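Local coordinates for methyltransferase domain-containing protein (Serratia marcescens, PDB 7CLU) that acts as an S-adenosyl-L-methionine-dependent O-methyltransferase in the synthesis of prodigiosin, probably methylating a hydroxyl group of its substrate, at residues V227-L232 with T256-I261; I240-L246 with R270-T276; Y310-F314 with L333-E337. One frame throughout, in Å; residues are numbered along the deposited sequence.

Interaction 1 of 3, residues V227-L232 with T256-I261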
loop_
_atom_site.group_PDB
_atom_site.type_symbol
_atom_site.label_atom_id
_atom_site.label_comp_id
_atom_site.label_asym_id
_atom_site.label_seq_id
_atom_site.Cartn_x
_atom_site.Cartn_y
_atom_site.Cartn_z
ATOM N N VAL A 227 -33.568 3.323 -6.211
ATOM C CA VAL A 227 -33.468 1.902 -6.530
ATOM C C VAL A 227 -33.714 1.030 -5.312
ATOM O O VAL A 227 -34.108 -0.132 -5.456
ATOM C CB VAL A 227 -32.100 1.556 -7.148
ATOM C CG1 VAL A 227 -32.084 1.915 -8.592
ATOM C CG2 VAL A 227 -30.972 2.219 -6.372
ATOM N N ILE A 228 -33.434 1.530 -4.106
ATOM C CA ILE A 228 -33.602 0.694 -2.916
ATOM C C ILE A 228 -35.081 0.507 -2.602
ATOM O O ILE A 228 -35.582 -0.620 -2.539
ATOM C CB ILE A 228 -32.845 1.283 -1.715
ATOM C CG1 ILE A 228 -31.336 1.270 -1.977
ATOM C CG2 ILE A 228 -33.202 0.519 -0.440
ATOM C CD1 ILE A 228 -30.804 -0.072 -2.452
ATOM N N SER A 229 -35.804 1.608 -2.399
ATOM C CA SER A 229 -37.232 1.469 -2.157
ATOM C C SER A 229 -37.969 1.016 -3.405
ATOM O O SER A 229 -39.109 0.557 -3.298
ATOM C CB SER A 229 -37.839 2.780 -1.635
ATOM O OG SER A 229 -37.728 3.831 -2.578
ATOM N N GLY A 230 -37.353 1.140 -4.582
ATOM C CA GLY A 230 -37.981 0.683 -5.805
ATOM C C GLY A 230 -38.896 1.688 -6.451
ATOM O O GLY A 230 -39.582 1.349 -7.420
ATOM N N ASP A 231 -38.927 2.913 -5.945
ATOM C CA ASP A 231 -39.685 4.009 -6.525
ATOM C C ASP A 231 -38.919 4.503 -7.757
ATOM O O ASP A 231 -38.058 5.378 -7.675
ATOM C CB ASP A 231 -39.876 5.094 -5.476
ATOM C CG ASP A 231 -40.467 6.354 -6.039
ATOM O OD1 ASP A 231 -41.288 6.257 -6.979
ATOM O OD2 ASP A 231 -40.107 7.444 -5.538
ATOM N N LEU A 232 -39.246 3.933 -8.915
ATOM C CA LEU A 232 -38.478 4.121 -10.146
ATOM C C LEU A 232 -39.414 4.514 -11.278
ATOM O O LEU A 232 -40.011 3.633 -11.926
ATOM C CB LEU A 232 -37.708 2.854 -10.498
ATOM C CG LEU A 232 -36.633 2.481 -9.481
ATOM C CD1 LEU A 232 -36.182 1.041 -9.656
ATOM C CD2 LEU A 232 -35.452 3.456 -9.578
ATOM N N THR A 256 -32.626 -7.382 -4.581
ATOM C CA THR A 256 -33.707 -6.425 -4.353
ATOM C C THR A 256 -33.657 -5.292 -5.372
ATOM O O THR A 256 -34.679 -4.928 -5.972
ATOM C CB THR A 256 -33.624 -5.867 -2.932
ATOM O OG1 THR A 256 -33.875 -6.915 -1.987
ATOM C CG2 THR A 256 -34.624 -4.754 -2.752
ATOM N N ILE A 257 -32.466 -4.718 -5.574
ATOM C CA ILE A 257 -32.280 -3.674 -6.582
ATOM C C ILE A 257 -32.731 -4.167 -7.952
ATOM O O ILE A 257 -33.454 -3.471 -8.677
ATOM C CB ILE A 257 -30.805 -3.233 -6.614
ATOM C CG1 ILE A 257 -30.446 -2.430 -5.359
ATOM C CG2 ILE A 257 -30.534 -2.453 -7.863
ATOM C CD1 ILE A 257 -28.974 -2.491 -4.997
ATOM N N LEU A 258 -32.294 -5.371 -8.333
ATOM C CA LEU A 258 -32.571 -5.879 -9.668
ATOM C C LEU A 258 -34.053 -6.189 -9.839
ATOM O O LEU A 258 -34.633 -5.930 -10.902
ATOM C CB LEU A 258 -31.740 -7.128 -9.939
ATOM C CG LEU A 258 -30.219 -7.014 -10.149
ATOM C CD1 LEU A 258 -29.626 -8.407 -10.127
ATOM C CD2 LEU A 258 -29.905 -6.312 -11.473
ATOM N N ARG A 259 -34.673 -6.760 -8.805
ATOM C CA ARG A 259 -36.114 -6.971 -8.836
ATOM C C ARG A 259 -36.852 -5.639 -8.875
ATOM O O ARG A 259 -37.868 -5.502 -9.565
ATOM C CB ARG A 259 -36.542 -7.806 -7.624
ATOM C CG ARG A 259 -36.185 -9.287 -7.731
ATOM C CD ARG A 259 -37.053 -10.154 -6.809
ATOM N NE ARG A 259 -36.702 -9.963 -5.409
ATOM C CZ ARG A 259 -35.997 -10.835 -4.694
ATOM N NH1 ARG A 259 -35.586 -11.964 -5.259
ATOM N NH2 ARG A 259 -35.713 -10.585 -3.413
ATOM N N ASN A 260 -36.343 -4.635 -8.156
ATOM C CA ASN A 260 -36.990 -3.323 -8.166
ATOM C C ASN A 260 -36.962 -2.708 -9.558
ATOM O O ASN A 260 -37.965 -2.143 -10.015
ATOM C CB ASN A 260 -36.317 -2.387 -7.156
ATOM C CG ASN A 260 -36.769 -2.639 -5.725
ATOM O OD1 ASN A 260 -37.729 -3.372 -5.491
ATOM N ND2 ASN A 260 -36.076 -2.031 -4.765
ATOM N N ILE A 261 -35.815 -2.791 -10.240
ATOM C CA ILE A 261 -35.723 -2.279 -11.606
ATOM C C ILE A 261 -36.582 -3.105 -12.554
ATOM O O ILE A 261 -37.275 -2.556 -13.415
ATOM C CB ILE A 261 -34.259 -2.248 -12.069
ATOM C CG1 ILE A 261 -33.472 -1.224 -11.238
ATOM C CG2 ILE A 261 -34.206 -1.938 -13.560
ATOM C CD1 ILE A 261 -31.981 -1.207 -11.521
HETATM O O HOH W 1 -39.984 -0.991 -8.620
#
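Gly230 and Asn260 bring the two backbones together, their CA atoms 4.8 Å apart, where the loop 227-232 lies against the side of helix 251-264. This is part of the Rossmann-like methyltransferase fold: the loop follows strand 221-224 and carries Val227, which binds S-adenosyl-L-homocysteine. Asn260 is the polar centre of the contact. Its CG stands beside its own backbone N (chi1 -79°), which sends the amide toward the loop. There ND2 donates to Val227 O at 2.8 Å. The bond is nearly straight (170° at the hydrogen) and lies in the amide plane, but it reaches the carbonyl from 27° off the carbonyl plane. The other end of the amide, OD1, is held by Arg263, so both ends are fixed. Gly230 packs against this amide with its CA 3.5 Å from Asn260 CG, and its positive phi suits glycine. Apolar contacts flank the amide. Ile228 CD1 reaches Ile257 CG1 at 3.8 Å, the two side chains crossing at a slant. Leu232 CD1 meets Ile261 CG1 at 3.9 Å. A water joins the backbones by donating to Gly230 O and to Asn260 O, each at 2.7 Å.

Interaction 2 of 3, residues I240-L246 with R270-T276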
loop_
_atom_site.group_PDB
_atom_site.type_symbol
_atom_site.label_atom_id
_atom_site.label_comp_id
_atom_site.label_asym_id
_atom_site.label_seq_id
_atom_site.Cartn_x
_atom_site.Cartn_y
_atom_site.Cartn_z
ATOM N N ILE A 240 -32.288 0.658 -19.899
ATOM C CA ILE A 240 -31.954 1.138 -18.562
ATOM C C ILE A 240 -30.573 0.624 -18.198
ATOM O O ILE A 240 -30.262 -0.556 -18.411
ATOM C CB ILE A 240 -32.984 0.672 -17.504
ATOM C CG1 ILE A 240 -34.400 1.084 -17.912
ATOM C CG2 ILE A 240 -32.648 1.256 -16.141
ATOM C CD1 ILE A 240 -34.686 2.522 -17.664
ATOM N N HIS A 241 -29.755 1.495 -17.607
ATOM C CA HIS A 241 -28.381 1.154 -17.279
ATOM C C HIS A 241 -28.095 1.515 -15.834
ATOM O O HIS A 241 -28.519 2.568 -15.349
ATOM C CB HIS A 241 -27.350 1.888 -18.183
ATOM C CG HIS A 241 -25.932 1.688 -17.737
ATOM N ND1 HIS A 241 -25.161 2.703 -17.210
ATOM C CD2 HIS A 241 -25.162 0.573 -17.700
ATOM C CE1 HIS A 241 -23.967 2.232 -16.899
ATOM N NE2 HIS A 241 -23.944 0.939 -17.177
ATOM N N LEU A 242 -27.366 0.634 -15.161
ATOM C CA LEU A 242 -26.944 0.832 -13.778
ATOM C C LEU A 242 -25.430 0.692 -13.780
ATOM O O LEU A 242 -24.905 -0.403 -14.019
ATOM C CB LEU A 242 -27.615 -0.172 -12.845
ATOM C CG LEU A 242 -27.262 -0.093 -11.348
ATOM C CD1 LEU A 242 -27.763 1.216 -10.768
ATOM C CD2 LEU A 242 -27.855 -1.261 -10.594
ATOM N N GLY A 243 -24.734 1.799 -13.541
ATOM C CA GLY A 243 -23.290 1.812 -13.695
ATOM C C GLY A 243 -22.494 1.452 -12.453
ATOM O O GLY A 243 -22.367 2.275 -11.551
ATOM N N TRP A 244 -21.991 0.215 -12.391
ATOM C CA TRP A 244 -20.993 -0.206 -11.402
ATOM C C TRP A 244 -21.470 -0.003 -9.964
ATOM O O TRP A 244 -20.722 0.471 -9.105
ATOM C CB TRP A 244 -19.661 0.512 -11.652
ATOM C CG TRP A 244 -18.470 -0.286 -11.256
ATOM C CD1 TRP A 244 -18.432 -1.618 -10.949
ATOM C CD2 TRP A 244 -17.141 0.203 -11.085
ATOM N NE1 TRP A 244 -17.153 -1.990 -10.622
ATOM C CE2 TRP A 244 -16.340 -0.889 -10.698
ATOM C CE3 TRP A 244 -16.545 1.460 -11.239
ATOM C CZ2 TRP A 244 -14.973 -0.758 -10.440
ATOM C CZ3 TRP A 244 -15.176 1.585 -10.998
ATOM C CH2 TRP A 244 -14.410 0.482 -10.608
ATOM N N MET A 245 -22.719 -0.394 -9.690
ATOM C CA MET A 245 -23.319 -0.236 -8.369
ATOM C C MET A 245 -23.571 -1.549 -7.644
ATOM O O MET A 245 -23.601 -1.565 -6.413
ATOM C CB MET A 245 -24.647 0.537 -8.472
ATOM C CG MET A 245 -25.368 0.762 -7.111
ATOM S SD MET A 245 -26.934 1.673 -7.186
ATOM C CE MET A 245 -26.361 3.156 -8.008
ATOM N N LEU A 246 -23.759 -2.650 -8.370
ATOM C CA LEU A 246 -24.181 -3.883 -7.723
ATOM C C LEU A 246 -23.151 -4.341 -6.701
ATOM O O LEU A 246 -23.507 -4.747 -5.587
ATOM C CB LEU A 246 -24.417 -4.970 -8.770
ATOM C CG LEU A 246 -25.537 -4.683 -9.784
ATOM C CD1 LEU A 246 -25.621 -5.758 -10.864
ATOM C CD2 LEU A 246 -26.883 -4.541 -9.072
ATOM N N ARG A 270 -35.027 -3.439 -22.010
ATOM C CA ARG A 270 -33.700 -3.996 -21.789
ATOM C C ARG A 270 -33.030 -3.305 -20.603
ATOM O O ARG A 270 -33.181 -2.094 -20.414
ATOM C CB ARG A 270 -32.826 -3.836 -23.033
ATOM C CG ARG A 270 -31.447 -4.474 -22.924
ATOM C CD ARG A 270 -30.742 -4.486 -24.281
ATOM N NE ARG A 270 -31.296 -5.525 -25.141
ATOM C CZ ARG A 270 -31.006 -5.689 -26.428
ATOM N NH1 ARG A 270 -30.152 -4.866 -27.044
ATOM N NH2 ARG A 270 -31.580 -6.681 -27.102
ATOM N N PHE A 271 -32.296 -4.077 -19.810
ATOM C CA PHE A 271 -31.546 -3.530 -18.686
ATOM C C PHE A 271 -30.099 -3.989 -18.780
ATOM O O PHE A 271 -29.821 -5.149 -19.096
ATOM C CB PHE A 271 -32.148 -3.937 -17.338
ATOM C CG PHE A 271 -31.259 -3.611 -16.164
ATOM C CD1 PHE A 271 -31.072 -2.298 -15.760
ATOM C CD2 PHE A 271 -30.590 -4.613 -15.484
ATOM C CE1 PHE A 271 -30.241 -1.992 -14.697
ATOM C CE2 PHE A 271 -29.760 -4.309 -14.429
ATOM C CZ PHE A 271 -29.587 -2.994 -14.043
ATOM N N ILE A 272 -29.177 -3.068 -18.531
ATOM C CA ILE A 272 -27.758 -3.366 -18.553
ATOM C C ILE A 272 -27.141 -2.874 -17.250
ATOM O O ILE A 272 -27.316 -1.712 -16.881
ATOM C CB ILE A 272 -27.042 -2.694 -19.736
ATOM C CG1 ILE A 272 -27.682 -3.070 -21.084
ATOM C CG2 ILE A 272 -25.566 -3.025 -19.671
ATOM C CD1 ILE A 272 -26.957 -2.447 -22.320
ATOM N N ALA A 273 -26.404 -3.739 -16.572
ATOM C CA ALA A 273 -25.526 -3.324 -15.485
ATOM C C ALA A 273 -24.092 -3.429 -15.976
ATOM O O ALA A 273 -23.707 -4.475 -16.497
ATOM C CB ALA A 273 -25.710 -4.207 -14.255
ATOM N N SER A 274 -23.304 -2.369 -15.808
ATOM C CA SER A 274 -21.877 -2.443 -16.096
ATOM C C SER A 274 -21.145 -2.749 -14.791
ATOM O O SER A 274 -21.364 -2.073 -13.787
ATOM C CB SER A 274 -21.343 -1.153 -16.735
ATOM O OG SER A 274 -21.746 0.032 -16.075
ATOM N N GLU A 275 -20.336 -3.809 -14.797
ATOM C CA GLU A 275 -19.582 -4.214 -13.615
ATOM C C GLU A 275 -18.193 -4.645 -14.059
ATOM O O GLU A 275 -17.893 -4.705 -15.260
ATOM C CB GLU A 275 -20.265 -5.357 -12.833
ATOM C CG GLU A 275 -21.671 -5.057 -12.329
ATOM C CD GLU A 275 -21.661 -4.265 -11.041
ATOM O OE1 GLU A 275 -20.822 -4.573 -10.161
ATOM O OE2 GLU A 275 -22.488 -3.332 -10.916
ATOM N N THR A 276 -17.341 -4.930 -13.067
ATOM C CA THR A 276 -15.994 -5.469 -13.281
ATOM C C THR A 276 -15.953 -6.841 -12.616
ATOM O O THR A 276 -15.487 -6.972 -11.479
ATOM C CB THR A 276 -14.900 -4.568 -12.697
ATOM O OG1 THR A 276 -15.113 -4.396 -11.278
ATOM C CG2 THR A 276 -14.885 -3.212 -13.395
HETATM O O HOH W 2 -24.237 -1.805 -11.759
HETATM O O HOH W 3 -18.160 -4.761 -10.252
#
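Ile240 pairs in parallel with Phe271, and the register runs through His241-Ile272 and Leu242-Ala273 to Gly243-Ser274. Ile272 N donates to Ile240 O at 2.7 Å, and Leu242 N to Ile272 O at 2.9 Å; Trp244 N bonds Ser274 O weakly. On the face of His241 and Ser274, His241 NE2 and Ser274 OG share a hydrogen bond of 2.6 Å at the ring edge. His241 ND1 bonds Asp174, so both ring nitrogens are gripped. Ser274 OG also bonds Arg331, which binds S-adenosyl-L-homocysteine. The two strands and helix 251-264 form a beta-alpha-beta unit of the Rossmann-like sheet. Apolar packing lies on the other face: the edge of the Phe271 ring meets Leu242 CB, with CZ 3.6 Å away, and Ala273 CB touches Leu246 CD1. At the end of strand 270-275, Glu275 bends at chi2 (-82°) toward the 244-246 turn. Leu246 N donates to Glu275 OE2 from its syn side, 29° out of the carboxylate plane, at 2.9 Å. Glu275 OE1 accepts a hydrogen bond from the backbone N of His247, the predicted proton acceptor. The Trp244 ring stacks on His247 and meets Glu275 OE1 at its edge. One water bridges Leu242 O, Met245 N and Glu275 OE2.

Interaction 3 of 3, residues Y310-F314 with L333-E337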
loop_
_atom_site.group_PDB
_atom_site.type_symbol
_atom_site.label_atom_id
_atom_site.label_comp_id
_atom_site.label_asym_id
_atom_site.label_seq_id
_atom_site.Cartn_x
_atom_site.Cartn_y
_atom_site.Cartn_z
ATOM N N TYR A 310 -23.432 -12.969 -11.633
ATOM C CA TYR A 310 -24.322 -11.883 -12.028
ATOM C C TYR A 310 -25.449 -12.394 -12.921
ATOM O O TYR A 310 -26.605 -11.976 -12.773
ATOM C CB TYR A 310 -23.535 -10.780 -12.737
ATOM C CG TYR A 310 -22.712 -9.886 -11.820
ATOM C CD1 TYR A 310 -23.276 -9.279 -10.701
ATOM C CD2 TYR A 310 -21.366 -9.619 -12.107
ATOM C CE1 TYR A 310 -22.506 -8.447 -9.854
ATOM C CE2 TYR A 310 -20.600 -8.787 -11.294
ATOM C CZ TYR A 310 -21.175 -8.203 -10.180
ATOM O OH TYR A 310 -20.397 -7.394 -9.393
ATOM N N LEU A 311 -25.136 -13.297 -13.853
ATOM C CA LEU A 311 -26.186 -13.890 -14.676
ATOM C C LEU A 311 -27.242 -14.555 -13.807
ATOM O O LEU A 311 -28.444 -14.355 -14.023
ATOM C CB LEU A 311 -25.591 -14.901 -15.656
ATOM C CG LEU A 311 -24.747 -14.338 -16.797
ATOM C CD1 LEU A 311 -24.211 -15.444 -17.697
ATOM C CD2 LEU A 311 -25.548 -13.329 -17.600
ATOM N N ASP A 312 -26.806 -15.328 -12.800
ATOM C CA ASP A 312 -27.743 -16.003 -11.908
ATOM C C ASP A 312 -28.654 -15.004 -11.210
ATOM O O ASP A 312 -29.860 -15.248 -11.066
ATOM C CB ASP A 312 -26.985 -16.835 -10.870
ATOM C CG ASP A 312 -26.226 -18.004 -11.483
ATOM O OD1 ASP A 312 -26.545 -18.408 -12.622
ATOM O OD2 ASP A 312 -25.299 -18.524 -10.818
ATOM N N ARG A 313 -28.098 -13.869 -10.774
ATOM C CA ARG A 313 -28.907 -12.873 -10.081
ATOM C C ARG A 313 -29.874 -12.182 -11.031
ATOM O O ARG A 313 -31.007 -11.870 -10.642
ATOM C CB ARG A 313 -28.006 -11.852 -9.376
ATOM C CG ARG A 313 -27.349 -12.431 -8.154
ATOM C CD ARG A 313 -26.393 -11.488 -7.421
ATOM N NE ARG A 313 -25.439 -12.311 -6.681
ATOM C CZ ARG A 313 -24.152 -12.037 -6.569
ATOM N NH1 ARG A 313 -23.662 -10.936 -7.133
ATOM N NH2 ARG A 313 -23.360 -12.858 -5.895
ATOM N N PHE A 314 -29.452 -11.925 -12.275
ATOM C CA PHE A 314 -30.380 -11.394 -13.268
ATOM C C PHE A 314 -31.585 -12.321 -13.434
ATOM O O PHE A 314 -32.740 -11.878 -13.373
ATOM C CB PHE A 314 -29.670 -11.189 -14.611
ATOM C CG PHE A 314 -29.124 -9.797 -14.814
ATOM C CD1 PHE A 314 -28.311 -9.201 -13.849
ATOM C CD2 PHE A 314 -29.419 -9.083 -15.968
ATOM C CE1 PHE A 314 -27.795 -7.915 -14.042
ATOM C CE2 PHE A 314 -28.914 -7.801 -16.178
ATOM C CZ PHE A 314 -28.095 -7.210 -15.219
ATOM N N LEU A 333 -20.569 -5.789 -19.576
ATOM C CA LEU A 333 -22.004 -5.522 -19.563
ATOM C C LEU A 333 -22.757 -6.801 -19.221
ATOM O O LEU A 333 -22.521 -7.856 -19.826
ATOM C CB LEU A 333 -22.478 -4.969 -20.917
ATOM C CG LEU A 333 -21.874 -3.670 -21.453
ATOM C CD1 LEU A 333 -22.633 -3.205 -22.685
ATOM C CD2 LEU A 333 -21.795 -2.544 -20.400
ATOM N N ILE A 334 -23.642 -6.719 -18.235
ATOM C CA ILE A 334 -24.581 -7.791 -17.947
ATOM C C ILE A 334 -25.948 -7.297 -18.402
ATOM O O ILE A 334 -26.386 -6.215 -18.000
ATOM C CB ILE A 334 -24.557 -8.194 -16.464
ATOM C CG1 ILE A 334 -23.128 -8.598 -16.075
ATOM C CG2 ILE A 334 -25.442 -9.368 -16.242
ATOM C CD1 ILE A 334 -22.542 -7.791 -14.933
ATOM N N VAL A 335 -26.587 -8.058 -19.296
ATOM C CA VAL A 335 -27.726 -7.593 -20.079
ATOM C C VAL A 335 -28.874 -8.580 -19.922
ATOM O O VAL A 335 -28.659 -9.797 -19.937
ATOM C CB VAL A 335 -27.354 -7.456 -21.574
ATOM C CG1 VAL A 335 -28.532 -6.932 -22.394
ATOM C CG2 VAL A 335 -26.109 -6.589 -21.739
ATOM N N GLY A 336 -30.092 -8.057 -19.802
ATOM C CA GLY A 336 -31.274 -8.902 -19.741
ATOM C C GLY A 336 -32.499 -8.135 -20.192
ATOM O O GLY A 336 -32.496 -6.899 -20.252
ATOM N N GLU A 337 -33.553 -8.883 -20.518
ATOM C CA GLU A 337 -34.794 -8.292 -20.997
ATOM C C GLU A 337 -35.969 -8.684 -20.107
ATOM O O GLU A 337 -35.947 -9.702 -19.402
ATOM C CB GLU A 337 -35.095 -8.698 -22.449
ATOM C CG GLU A 337 -34.274 -7.958 -23.485
ATOM C CD GLU A 337 -33.086 -8.762 -23.940
ATOM O OE1 GLU A 337 -33.180 -10.011 -23.903
ATOM O OE2 GLU A 337 -32.068 -8.153 -24.335
#
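Leu311 and Ile334 lie 7.1 Å apart at their CA atoms, and Phe314 and Gly336 lie 7.0 Å apart, so helix segment 310-314 runs along strand segment 333-337. The axes approach to 9.1 Å and their directions differ by 22°, close to parallel. This is the layering of a Rossmann-like methyltransferase, with a helix packed on the central beta-sheet. Strand 332-337 runs antiparallel to both its neighbours, 270-275 and 322-326.

Ile334 carries the contact and points at the helix. Its chi1 (-57°) sends the two branches apart, CG2 to Phe314 and CG1 toward Tyr310. CG2 lies over the face of the Phe314 ring, 3.5 Å from the centroid and only 11° off the normal, a well-centred CH-pi contact. CD1 extends from CG1 and meets the Tyr310 ring at CD2, 3.6 Å away, with the two side chains crossing at about a right angle. Leu311 adds a lighter touch, its CD2 4.2 Å from Ile334 CG2. The Phe314 ring also reaches the strand backbone: CZ comes 3.4 Å from Ile334 O, and the ring edge faces Gly336 N. Gly336 has no side chain, and the ring comes close to its backbone.

Phe314 meets Phe271 and Phe319 as well, and Leu311 packs on Ala322 and Ile324 of the outermost strand 322-326. Tyr310 also touches His247, predicted to be the proton acceptor, so this helix reaches from the core to the edge of the probable active site. No hydrogen bond crosses between the two segments. The contact therefore depends on the close fit of branched aliphatic groups and aromatic rings, with Ile334 at its middle.

How the interactions relate
All three contacts lie in the C-terminal Rossmann-like catalytic domain. Interactions 2 and 3 share its seven-stranded sheet, where strands 270-275 and 332-337 are neighbours. Their centres are about 9 Å apart, and Arg270 and Glu337 join them in a salt bridge. Interaction 1 uses helix 251-264, which links the two strands of interaction 2. Along the chain the segments of 1 and 2 alternate, while interaction 3 follows both. Interaction 1 lies about 13 Å from interaction 2 and about 15 Å from interaction 3, centre to centre. Leu258 connects all three by packing on Phe271 and Phe314. The contacts run from Val227, which binds S-adenosyl-L-homocysteine, across helix 251-264 and the sheet to the helix that touches the predicted proton acceptor.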